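Local coordinates for SYE1 (Shewanella oneidensis, PDB 4AWT), which binds FMN and is probably an oxidoreductase of the old yellow enzyme type that acts on CH-CH groups with NAD or NADP, at residues A[162-167]-A[222-227]; A[177-182]-A[266-271]; A[216-221]-A[260-265]. The protein carries 1 engineered substitution. All coordinates share one frame; numbering follows the deposited sequence.

Contact 1: residues A[162-167]-A[222-227]; sequences DYRQAA and VDAIGA
R164 turns its CG to the far side of CA from the backbone N (chi1 -160°), and a chain extended as far as NE then brings its guanidinium up to D223, which has swung its carboxylate out in the same sense (chi1 -168°). NH2 of R164 donates to OD2 of D223 at 2.9 Å, a nearly straight bond and a salt bridge. The acceptor lies in the plane of the guanidinium, yet R164 meets it from above the carboxylate plane, the two flat groups being 71° apart, so the pair shares one bond rather than pairing side by side. A water accepts from R164 NE at 2.9 Å and gives only a weak bond to the same OD2. Since R164 was modelled in two conformers and also touches a crystal neighbour, the bridge is doubtful as a permanent link.

Beneath the charges the helices meet through small groups. A224 CB lies over the centre of one guanidinium face and also packs on R164 CG at 3.8 Å; alanine suits the site because its methyl group lets the CA atoms of R164 and A224 come within 6.2 Å.

Helices 153-172 and 212-225 are neighbours on the outside of the TIM barrel, the first leading into strand 177-181 and the second leading into strand 230-234. On the side nearer the strands, A167 CB packs on I225 CG2 at 4.0 Å. The branched I225 also touches L168, M171 and I178, packing its branches between helix 153-172 and strand 177-181. Just past the helix, G226 has a positive phi, where any side chain would jam against the carbonyl O of I225, and its N still bonds back to V222 O at 2.8 Å.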
# COMPACT_ATOMS: atom_id res chain seq x y z
N ASP A 162 7.44 9.51 -12.89
CA ASP A 162 8.10 8.69 -11.89
C ASP A 162 7.28 7.43 -11.58
O ASP A 162 7.83 6.35 -11.42
CB ASP A 162 8.36 9.48 -10.64
CG ASP A 162 9.37 10.62 -10.78
OD1 ASP A 162 10.12 10.64 -11.77
OD2 ASP A 162 9.41 11.45 -9.85
N TYR A 163 5.96 7.58 -11.48
CA TYR A 163 5.12 6.39 -11.29
C TYR A 163 5.23 5.44 -12.45
O TYR A 163 5.33 4.23 -12.28
CB TYR A 163 3.67 6.79 -11.08
CG TYR A 163 3.24 7.12 -9.69
CD1 TYR A 163 3.22 6.15 -8.69
CD2 TYR A 163 2.79 8.40 -9.34
CE1 TYR A 163 2.81 6.45 -7.41
CE2 TYR A 163 2.35 8.70 -8.08
CZ TYR A 163 2.36 7.71 -7.09
OH TYR A 163 1.88 8.05 -5.85
N ARG A 164 5.17 5.98 -13.67
CA ARG A 164 5.21 5.16 -14.86
C ARG A 164 6.50 4.35 -14.90
O ARG A 164 6.51 3.14 -15.15
CB ARG A 164 5.06 6.08 -16.10
CG ARG A 164 4.61 5.32 -17.33
CD ARG A 164 4.67 6.23 -18.56
NE ARG A 164 4.11 5.61 -19.73
CZ ARG A 164 4.69 4.63 -20.39
NH1 ARG A 164 5.90 4.18 -20.06
NH2 ARG A 164 4.07 4.09 -21.44
N GLN A 165 7.61 5.05 -14.66
CA GLN A 165 8.89 4.36 -14.69
C GLN A 165 9.01 3.35 -13.55
O GLN A 165 9.60 2.29 -13.73
CB GLN A 165 10.04 5.38 -14.65
CG GLN A 165 11.40 4.71 -14.82
CD GLN A 165 11.55 3.96 -16.10
OE1 GLN A 165 12.02 2.76 -16.15
NE2 GLN A 165 11.18 4.53 -17.19
N ALA A 166 8.47 3.69 -12.38
CA ALA A 166 8.52 2.77 -11.26
C ALA A 166 7.78 1.48 -11.57
O ALA A 166 8.19 0.41 -11.14
CB ALA A 166 7.95 3.40 -10.01
N ALA A 167 6.68 1.57 -12.34
CA ALA A 167 5.96 0.37 -12.74
C ALA A 167 6.83 -0.51 -13.63
O ALA A 167 6.89 -1.73 -13.49
CB ALA A 167 4.67 0.74 -13.41
N VAL A 222 -1.33 1.84 -16.35
CA VAL A 222 -1.91 0.87 -17.26
C VAL A 222 -1.21 0.89 -18.58
O VAL A 222 -0.95 -0.16 -19.20
CB VAL A 222 -3.42 1.16 -17.38
CG1 VAL A 222 -4.01 0.39 -18.55
CG2 VAL A 222 -4.14 0.85 -16.09
N ASP A 223 -0.93 2.10 -19.10
CA ASP A 223 -0.20 2.16 -20.39
C ASP A 223 1.14 1.49 -20.30
O ASP A 223 1.58 0.86 -21.26
CB ASP A 223 -0.05 3.63 -20.77
CG ASP A 223 0.41 3.89 -22.15
OD1 ASP A 223 -0.31 3.41 -23.07
OD2 ASP A 223 1.42 4.60 -22.37
N ALA A 224 1.82 1.61 -19.17
CA ALA A 224 3.15 1.04 -19.05
C ALA A 224 3.13 -0.47 -18.96
O ALA A 224 3.96 -1.12 -19.60
CB ALA A 224 3.82 1.64 -17.81
N ILE A 225 2.26 -1.06 -18.12
CA ILE A 225 2.39 -2.48 -17.79
C ILE A 225 1.15 -3.28 -17.98
O ILE A 225 1.19 -4.50 -17.81
CB ILE A 225 2.99 -2.73 -16.38
CG1 ILE A 225 2.01 -2.36 -15.26
CG2 ILE A 225 4.31 -2.00 -16.26
CD1 ILE A 225 2.51 -2.82 -13.91
N GLY A 226 0.02 -2.67 -18.33
CA GLY A 226 -1.20 -3.40 -18.56
C GLY A 226 -2.13 -3.39 -17.35
O GLY A 226 -1.67 -3.54 -16.21
N ALA A 227 -3.43 -3.25 -17.60
CA ALA A 227 -4.39 -3.15 -16.50
C ALA A 227 -4.42 -4.39 -15.65
O ALA A 227 -4.69 -4.30 -14.44
CB ALA A 227 -5.77 -2.88 -17.10
O HOH W 1 1.82 7.29 -20.37

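Contact 2: residues A[177-182]-A[266-271]; sequences GIELHA and YLHIAE. With FMN (flavin mononucleotide), chain B.
E179 OE1 takes two hydrogen bonds from strand 266-270, next but one in the barrel, one from Y266 OH at 2.6 Å and one from H268 ND1 at 2.8 Å. The histidine bond is almost straight (172°), lies in the plane of the imidazole and reaches OE1 on the syn side; the phenol arrives on the anti side, and the two donors come from opposite faces of the carboxylate plane. Both rings stand nearly upright to the carboxylate and offer it their edges. A glutamate suits this place: with CG anti to N (chi1 -177°) and the chain extended beyond it, the acid spans a gap of 8.6 Å between the CA atoms of E179 and H268.

One step out, OE2 is held by Q100, an FMN-binding residue, while the NE2 side of H268 faces R233, another. Farther along strand 177-181, H181 has FMN O2 over one face of its ring, 3.0 Å from NE2, and stacks on W102. Replacing E179 with an alanine would probably strand the Y266 hydroxyl and H268 ND1 without their shared acceptor and set the imidazole free to turn beside R233. With donors at both oxygens in a buried interior, the carboxylate probably persists as an anion, and its bond from H268 shows that ND1 carries a proton.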
# COMPACT_ATOMS: atom_id res chain seq x y z
N GLY A 177 2.99 -7.52 -10.58
CA GLY A 177 2.15 -6.35 -10.76
C GLY A 177 2.56 -5.28 -9.79
O GLY A 177 3.53 -5.44 -9.03
N ILE A 178 1.81 -4.17 -9.82
CA ILE A 178 2.01 -3.09 -8.88
C ILE A 178 0.68 -2.75 -8.22
O ILE A 178 -0.38 -2.93 -8.81
CB ILE A 178 2.65 -1.85 -9.53
CG1 ILE A 178 1.76 -1.14 -10.54
CG2 ILE A 178 3.98 -2.24 -10.13
CD1 ILE A 178 0.79 -0.11 -10.00
N GLU A 179 0.78 -2.20 -7.02
CA GLU A 179 -0.34 -1.60 -6.32
C GLU A 179 -0.03 -0.13 -6.18
O GLU A 179 1.00 0.27 -5.60
CB GLU A 179 -0.54 -2.21 -4.94
CG GLU A 179 -1.77 -1.62 -4.24
CD GLU A 179 -1.98 -2.19 -2.85
OE1 GLU A 179 -2.56 -3.33 -2.78
OE2 GLU A 179 -1.60 -1.54 -1.86
N LEU A 180 -0.92 0.73 -6.67
CA LEU A 180 -0.77 2.17 -6.45
C LEU A 180 -1.27 2.51 -5.07
O LEU A 180 -2.45 2.33 -4.76
CB LEU A 180 -1.59 2.91 -7.49
CG LEU A 180 -1.60 4.43 -7.35
CD1 LEU A 180 -0.17 4.99 -7.47
CD2 LEU A 180 -2.53 5.05 -8.38
N HIS A 181 -0.40 3.06 -4.23
CA HIS A 181 -0.83 3.51 -2.90
C HIS A 181 -1.53 4.85 -3.07
O HIS A 181 -0.87 5.89 -3.18
CB HIS A 181 0.33 3.63 -1.94
CG HIS A 181 -0.09 3.71 -0.51
ND1 HIS A 181 -1.36 3.95 -0.14
CD2 HIS A 181 0.68 3.49 0.60
CE1 HIS A 181 -1.37 3.89 1.18
NE2 HIS A 181 -0.18 3.61 1.66
N ALA A 182 -2.85 4.85 -3.12
CA ALA A 182 -3.66 6.04 -3.18
C ALA A 182 -4.48 6.22 -1.91
O ALA A 182 -5.51 6.90 -1.92
CB ALA A 182 -4.54 6.04 -4.44
N TYR A 266 -7.35 -5.20 -9.44
CA TYR A 266 -7.95 -5.24 -8.10
C TYR A 266 -8.06 -3.85 -7.56
O TYR A 266 -7.26 -2.94 -7.88
CB TYR A 266 -7.20 -6.17 -7.17
CG TYR A 266 -5.86 -5.78 -6.60
CD1 TYR A 266 -5.73 -4.77 -5.65
CD2 TYR A 266 -4.73 -6.47 -6.93
CE1 TYR A 266 -4.52 -4.44 -5.10
CE2 TYR A 266 -3.51 -6.23 -6.33
CZ TYR A 266 -3.39 -5.22 -5.41
OH TYR A 266 -2.20 -5.01 -4.79
N LEU A 267 -8.98 -3.71 -6.62
CA LEU A 267 -9.16 -2.52 -5.78
C LEU A 267 -9.03 -3.01 -4.35
O LEU A 267 -9.71 -3.96 -3.95
CB LEU A 267 -10.53 -1.89 -6.02
CG LEU A 267 -10.87 -0.71 -5.14
CD1 LEU A 267 -9.89 0.41 -5.26
CD2 LEU A 267 -12.29 -0.21 -5.47
N HIS A 268 -8.16 -2.36 -3.59
CA HIS A 268 -7.83 -2.72 -2.22
C HIS A 268 -8.26 -1.59 -1.29
O HIS A 268 -7.81 -0.46 -1.45
CB HIS A 268 -6.33 -2.99 -2.18
CG HIS A 268 -5.77 -3.49 -0.88
ND1 HIS A 268 -4.44 -3.82 -0.78
CD2 HIS A 268 -6.29 -3.77 0.34
CE1 HIS A 268 -4.24 -4.29 0.44
NE2 HIS A 268 -5.32 -4.27 1.18
N ILE A 269 -9.16 -1.91 -0.38
CA ILE A 269 -9.69 -0.95 0.57
C ILE A 269 -8.99 -1.14 1.91
O ILE A 269 -9.06 -2.23 2.51
CB ILE A 269 -11.21 -1.08 0.73
CG1 ILE A 269 -11.93 -0.96 -0.61
CG2 ILE A 269 -11.72 -0.11 1.77
CD1 ILE A 269 -11.74 0.35 -1.33
N ALA A 270 -8.31 -0.09 2.37
CA ALA A 270 -7.69 -0.06 3.68
C ALA A 270 -8.74 0.44 4.67
O ALA A 270 -9.03 1.64 4.76
CB ALA A 270 -6.48 0.83 3.67
N GLU A 271 -9.41 -0.50 5.32
CA GLU A 271 -10.57 -0.25 6.14
C GLU A 271 -10.26 0.25 7.54
O GLU A 271 -11.11 0.87 8.19
CB GLU A 271 -11.40 -1.57 6.17
CG GLU A 271 -12.72 -1.52 6.87
CD GLU A 271 -13.52 -2.78 6.68
OE1 GLU A 271 -13.07 -3.67 5.91
OE2 GLU A 271 -14.59 -2.88 7.29
N1 FMN B . -0.26 0.19 4.41
C2 FMN B . 0.17 0.50 3.19
O2 FMN B . -0.63 0.70 2.24
N3 FMN B . 1.53 0.63 2.94
C4 FMN B . 2.50 0.43 3.91
O4 FMN B . 3.71 0.46 3.57
C4A FMN B . 2.03 0.21 5.20
N5 FMN B . 2.92 0.10 6.27
C5A FMN B . 2.46 -0.54 7.45
C6 FMN B . 3.35 -0.92 8.42
C7 FMN B . 2.93 -1.58 9.60
C7M FMN B . 3.99 -2.08 10.56
C8 FMN B . 1.60 -1.80 9.78
C8M FMN B . 1.07 -2.53 10.99
C9 FMN B . 0.67 -1.40 8.79
C9A FMN B . 1.09 -0.78 7.61
N10 FMN B . 0.17 -0.44 6.60
C10 FMN B . 0.65 -0.00 5.38
C1' FMN B . -1.25 -0.75 6.78
C2' FMN B . -1.57 -2.25 6.58
O2' FMN B . -1.43 -2.62 5.23
C3' FMN B . -3.00 -2.59 6.97
O3' FMN B . -3.95 -1.98 6.11
C4' FMN B . -3.37 -2.26 8.43
O4' FMN B . -2.35 -2.66 9.34
C5' FMN B . -4.73 -2.80 8.82
O5' FMN B . -4.77 -4.24 8.75
P FMN B . -4.59 -5.11 10.10
O1P FMN B . -3.17 -4.89 10.56
O2P FMN B . -5.60 -4.59 11.10
O3P FMN B . -4.85 -6.52 9.63

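Contact 3: residues A[216-221]-A[260-265]; sequences EVVAAL and NKHRIV
V218 on helix 212-225 and H262, which follows K261 of helix 248-261, meet on the outer layer of the TIM barrel, where these two helices flank strand 230-234. V218 holds CG1 opposite its backbone N (chi1 171°), which aims that methyl at the second helix and leaves CG2 to pack against L180 CD2 at the strands. V218 CG1 sits over one face of the H262 ring, 20° off the normal, a CH-pi contact displaced toward the CG side; V218 CG1 to H262 CG is 3.7 Å. The histidine presents that face because its chi1 of -74° carries CG away from its own carbonyl carbon and across toward helix 212-225. A flat ring suits the partly exposed site: its face accepts a methyl, while at its edge NE2 is hydrogen-bonded to D215 OD1.

The same V218 CG1 touches I264 CG2 at 3.8 Å. I264 has CG1 in the cleft between its backbone N and carbonyl carbon, which throws CG2 toward the valine; both beta-branched residues also rest on V232 and L259, as suits a buried seam between helix and strand. What brings I264 round is the Schellman turn at R263, whose positive phi breaks the helix while R263 N bonds back to N260 O at 2.9 Å. On the more exposed side, A219, whose single methyl fits beside the ring, sets its CB 3.9 Å from H262 CE1.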
# COMPACT_ATOMS: atom_id res chain seq x y z
N GLU A 216 -5.06 10.17 -14.02
CA GLU A 216 -3.91 10.30 -14.88
C GLU A 216 -2.77 9.39 -14.49
O GLU A 216 -2.06 8.83 -15.35
CB GLU A 216 -3.46 11.77 -14.91
CG GLU A 216 -4.49 12.66 -15.60
CD GLU A 216 -4.16 14.13 -15.61
OE1 GLU A 216 -3.15 14.51 -15.00
OE2 GLU A 216 -4.92 14.92 -16.18
N VAL A 217 -2.55 9.21 -13.18
CA VAL A 217 -1.54 8.26 -12.72
C VAL A 217 -1.91 6.85 -13.15
O VAL A 217 -1.09 6.11 -13.68
CB VAL A 217 -1.31 8.38 -11.21
CG1 VAL A 217 -0.41 7.24 -10.72
CG2 VAL A 217 -0.72 9.71 -10.82
N VAL A 218 -3.18 6.44 -12.90
CA VAL A 218 -3.61 5.10 -13.29
C VAL A 218 -3.48 4.91 -14.79
O VAL A 218 -3.04 3.86 -15.25
CB VAL A 218 -5.00 4.80 -12.75
CG1 VAL A 218 -5.55 3.51 -13.33
CG2 VAL A 218 -4.95 4.75 -11.23
N ALA A 219 -3.86 5.92 -15.57
CA ALA A 219 -3.74 5.77 -17.02
C ALA A 219 -2.31 5.48 -17.42
O ALA A 219 -2.07 4.63 -18.28
CB ALA A 219 -4.21 7.05 -17.73
N ALA A 220 -1.35 6.17 -16.81
CA ALA A 220 0.04 5.96 -17.13
C ALA A 220 0.53 4.58 -16.71
O ALA A 220 1.27 3.92 -17.42
CB ALA A 220 0.89 7.03 -16.49
N LEU A 221 0.09 4.13 -15.52
CA LEU A 221 0.48 2.79 -15.05
C LEU A 221 -0.04 1.72 -15.96
O LEU A 221 0.68 0.77 -16.31
CB LEU A 221 -0.04 2.61 -13.62
CG LEU A 221 0.58 3.51 -12.57
CD1 LEU A 221 -0.23 3.46 -11.29
CD2 LEU A 221 2.03 3.12 -12.29
N ASN A 260 -12.83 1.20 -12.22
CA ASN A 260 -13.48 0.16 -13.00
C ASN A 260 -13.31 0.43 -14.50
O ASN A 260 -13.09 -0.49 -15.28
CB ASN A 260 -14.93 0.08 -12.62
CG ASN A 260 -15.57 -1.16 -13.15
OD1 ASN A 260 -15.20 -2.27 -12.70
ND2 ASN A 260 -16.47 -1.07 -14.09
N LYS A 261 -13.45 1.69 -14.90
CA LYS A 261 -13.31 2.09 -16.32
C LYS A 261 -11.92 1.74 -16.85
O LYS A 261 -11.74 1.36 -18.00
CB LYS A 261 -13.51 3.58 -16.51
CG LYS A 261 -14.91 4.12 -16.47
CD LYS A 261 -15.16 5.50 -17.01
CE LYS A 261 -16.58 5.58 -17.59
NZ LYS A 261 -16.93 6.95 -18.09
N HIS A 262 -10.91 1.91 -16.01
CA HIS A 262 -9.55 1.54 -16.35
C HIS A 262 -9.29 0.05 -16.31
O HIS A 262 -8.21 -0.39 -16.73
CB HIS A 262 -8.55 2.22 -15.41
CG HIS A 262 -8.36 3.68 -15.67
ND1 HIS A 262 -7.62 4.15 -16.73
CD2 HIS A 262 -8.79 4.74 -15.00
CE1 HIS A 262 -7.62 5.44 -16.68
NE2 HIS A 262 -8.31 5.86 -15.63
N ARG A 263 -10.24 -0.73 -15.79
CA ARG A 263 -10.13 -2.18 -15.77
C ARG A 263 -8.95 -2.63 -14.90
O ARG A 263 -8.34 -3.69 -15.15
CB ARG A 263 -10.12 -2.83 -17.15
CG ARG A 263 -11.41 -2.53 -17.92
CD ARG A 263 -12.61 -3.23 -17.30
NE ARG A 263 -13.81 -3.20 -18.15
CZ ARG A 263 -14.81 -2.37 -18.14
NH1 ARG A 263 -14.87 -1.35 -17.31
NH2 ARG A 263 -15.85 -2.48 -18.98
N ILE A 264 -8.64 -1.90 -13.85
CA ILE A 264 -7.58 -2.31 -12.96
C ILE A 264 -7.93 -3.71 -12.40
O ILE A 264 -9.09 -4.05 -12.22
CB ILE A 264 -7.30 -1.32 -11.84
CG1 ILE A 264 -8.42 -1.16 -10.85
CG2 ILE A 264 -6.85 0.04 -12.43
CD1 ILE A 264 -8.07 -0.39 -9.61
N VAL A 265 -6.91 -4.50 -12.11
CA VAL A 265 -7.11 -5.89 -11.77
C VAL A 265 -7.67 -6.08 -10.37
O VAL A 265 -8.41 -7.05 -10.12
CB VAL A 265 -5.82 -6.71 -11.99
CG1 VAL A 265 -4.78 -6.52 -10.90
CG2 VAL A 265 -6.12 -8.16 -12.19

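In the fold
From the N terminus, helix 153-172 supplies 162-167 and strand 177-181 follows it directly, opening contact 1 and then contact 2. Helix 212-225 follows later: its 216-221 opens contact 3, and 222-227 closes contact 1 at once. Helix 248-261 brings 260-265 back to close contact 3, and strand 266-270 closes contact 2. Contact 3 thus lies wholly within the loop of contact 2, while contact 1 crosses both. Contacts 1 and 3 join three outer helices, 153-172, 212-225 and 248-261, with helix 212-225 shared, whereas contact 2 joins strands 177-181 and 266-270 inside the barrel. L180 and I178 link the layers, packing outward on Y163, V218, L221 and I225.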